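Local atomic coordinates of thiamin pyrophosphokinase (Saccharomyces cerevisiae, PDB entry 1IG0), a protein that catalyses the transfer of a pyrophosphate group from ATP to thiamine, making thiamine diphosphate and AMP, and works as a homodimer. Residues T260-T265 / W275-V280. Numbering follows the deposited sequence.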
loop_
_atom_site.group_PDB
_atom_site.type_symbol
_atom_site.label_atom_id
_atom_site.label_comp_id
_atom_site.label_asym_id
_atom_site.label_seq_id
_atom_site.Cartn_x
_atom_site.Cartn_y
_atom_site.Cartn_z
ATOM N N THR B 260 13.199 11.413 5.729
ATOM C CA THR B 260 14.485 11.792 5.170
ATOM C C THR B 260 14.425 13.218 4.647
ATOM O O THR B 260 13.484 13.959 4.934
ATOM C CB THR B 260 14.910 10.833 4.027
ATOM O OG1 THR B 260 16.244 11.147 3.605
ATOM C CG2 THR B 260 13.958 10.951 2.843
ATOM N N LEU B 261 15.435 13.595 3.877
ATOM C CA LEU B 261 15.514 14.934 3.322
ATOM C C LEU B 261 15.709 14.865 1.816
ATOM O O LEU B 261 16.594 14.161 1.332
ATOM C CB LEU B 261 16.690 15.684 3.957
ATOM C CG LEU B 261 17.007 17.108 3.492
ATOM C CD1 LEU B 261 15.896 18.061 3.921
ATOM C CD2 LEU B 261 18.339 17.547 4.089
ATOM N N VAL B 262 14.867 15.575 1.075
ATOM C CA VAL B 262 15.008 15.605 -0.371
ATOM C C VAL B 262 15.918 16.792 -0.638
ATOM O O VAL B 262 15.467 17.936 -0.710
ATOM C CB VAL B 262 13.659 15.816 -1.085
ATOM C CG1 VAL B 262 13.874 15.838 -2.593
ATOM C CG2 VAL B 262 12.695 14.701 -0.711
ATOM N N LYS B 263 17.211 16.513 -0.757
ATOM C CA LYS B 263 18.197 17.557 -0.992
ATOM C C LYS B 263 17.888 18.377 -2.236
ATOM O O LYS B 263 17.979 19.607 -2.222
ATOM C CB LYS B 263 19.593 16.944 -1.109
ATOM C CG LYS B 263 20.678 17.968 -1.388
ATOM C CD LYS B 263 22.067 17.387 -1.204
ATOM C CE LYS B 263 23.123 18.452 -1.444
ATOM N NZ LYS B 263 22.820 19.683 -0.661
ATOM N N GLU B 264 17.517 17.692 -3.312
ATOM C CA GLU B 264 17.203 18.372 -4.557
ATOM C C GLU B 264 16.667 17.444 -5.636
ATOM O O GLU B 264 17.043 16.275 -5.717
ATOM C CB GLU B 264 18.451 19.088 -5.090
ATOM C CG GLU B 264 18.389 19.438 -6.572
ATOM C CD GLU B 264 19.665 20.078 -7.080
ATOM O OE1 GLU B 264 20.758 19.578 -6.738
ATOM O OE2 GLU B 264 19.576 21.072 -7.831
ATOM N N THR B 265 15.770 17.982 -6.454
ATOM C CA THR B 265 15.203 17.251 -7.574
ATOM C C THR B 265 15.222 18.208 -8.753
ATOM O O THR B 265 15.094 19.420 -8.581
ATOM C CB THR B 265 13.745 16.813 -7.329
ATOM O OG1 THR B 265 12.896 17.966 -7.258
ATOM C CG2 THR B 265 13.643 16.016 -6.043
ATOM N N TRP B 275 14.197 19.950 1.159
ATOM C CA TRP B 275 12.798 19.660 1.447
ATOM C C TRP B 275 12.612 18.414 2.315
ATOM O O TRP B 275 12.735 17.288 1.830
ATOM C CB TRP B 275 12.079 19.465 0.110
ATOM C CG TRP B 275 10.605 19.676 0.117
ATOM C CD1 TRP B 275 9.949 20.871 0.071
ATOM C CD2 TRP B 275 9.595 18.661 0.104
ATOM N NE1 TRP B 275 8.593 20.666 0.019
ATOM C CE2 TRP B 275 8.347 19.317 0.038
ATOM C CE3 TRP B 275 9.624 17.261 0.136
ATOM C CZ2 TRP B 275 7.134 18.620 0.006
ATOM C CZ3 TRP B 275 8.416 16.566 0.102
ATOM C CH2 TRP B 275 7.189 17.250 0.037
ATOM N N PRO B 276 12.320 18.598 3.613
ATOM C CA PRO B 276 12.126 17.442 4.497
ATOM C C PRO B 276 10.893 16.647 4.068
ATOM O O PRO B 276 9.876 17.232 3.702
ATOM C CB PRO B 276 11.935 18.085 5.870
ATOM C CG PRO B 276 12.705 19.363 5.763
ATOM C CD PRO B 276 12.325 19.850 4.388
ATOM N N THR B 277 10.977 15.321 4.110
ATOM C CA THR B 277 9.843 14.490 3.721
ATOM C C THR B 277 9.601 13.373 4.732
ATOM O O THR B 277 10.539 12.706 5.175
ATOM C CB THR B 277 10.052 13.881 2.311
ATOM O OG1 THR B 277 8.865 13.183 1.907
ATOM C CG2 THR B 277 11.242 12.925 2.307
ATOM N N SER B 278 8.337 13.179 5.097
ATOM C CA SER B 278 7.965 12.154 6.065
ATOM C C SER B 278 6.490 11.780 5.992
ATOM O O SER B 278 5.627 12.644 5.833
ATOM C CB SER B 278 8.283 12.638 7.481
ATOM O OG SER B 278 7.631 11.830 8.448
ATOM N N VAL B 279 6.206 10.489 6.115
ATOM C CA VAL B 279 4.833 10.002 6.086
ATOM C C VAL B 279 4.094 10.474 7.335
ATOM O O VAL B 279 2.883 10.692 7.308
ATOM C CB VAL B 279 4.790 8.453 6.031
ATOM C CG1 VAL B 279 3.363 7.951 6.252
ATOM C CG2 VAL B 279 5.316 7.970 4.690
ATOM N N VAL B 280 4.836 10.643 8.425
ATOM C CA VAL B 280 4.253 11.072 9.692
ATOM C C VAL B 280 3.846 12.543 9.700
ATOM O O VAL B 280 2.827 12.904 10.291
ATOM C CB VAL B 280 5.229 10.817 10.864
ATOM C CG1 VAL B 280 4.581 11.227 12.181
ATOM C CG2 VAL B 280 5.629 9.341 10.895
#
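Thr-260 and Thr-277 are matched across the two strands as an antiparallel hydrogen-bonded pair. Thr-277 N gives a nearly straight bond to Thr-260 O (3.0 Å), and Thr-260 N returns one to Thr-277 O. Their side chains lie side by side and point the same way, with the two CG2 methyls pressed together at 3.4 Å, tighter than usual. In both, OG1 is anti to the backbone N (chi1 -174°), which puts CG2 between the backbone N and the carbonyl carbon, where the two methyls meet. Each hydroxyl is hydrogen-bonded outside the pair: Thr-260 OG1 with Asp-302 OD1, Thr-277 OG1 with Arg-283 O.

The second hydrogen-bonded pair is Val-262 with Trp-275. Val-262 N donates a hydrogen bond to Trp-275 O (2.8 Å), and Trp-275 N donates one to Val-262 O. On the face shared with the threonines, Val-262 CG2 reaches the indole edge at CE3 (4.1 Å), near the ring plane, and also touches Thr-277 CG2 (3.8 Å). On the other face, Leu-261 CD1 lies over Pro-276 N at 3.6 Å and meets the proline ring at CG.

Arg-283 makes a cation-pi contact with Trp-275, whose side chain also touches bound thiamine. Strand 275-277 pairs antiparallel with strand 260-266 and is outermost, within this chain, on that side of a mixed sheet. It contributes Trp-275 to the thiamine pocket in the vitamin B1 binding domain.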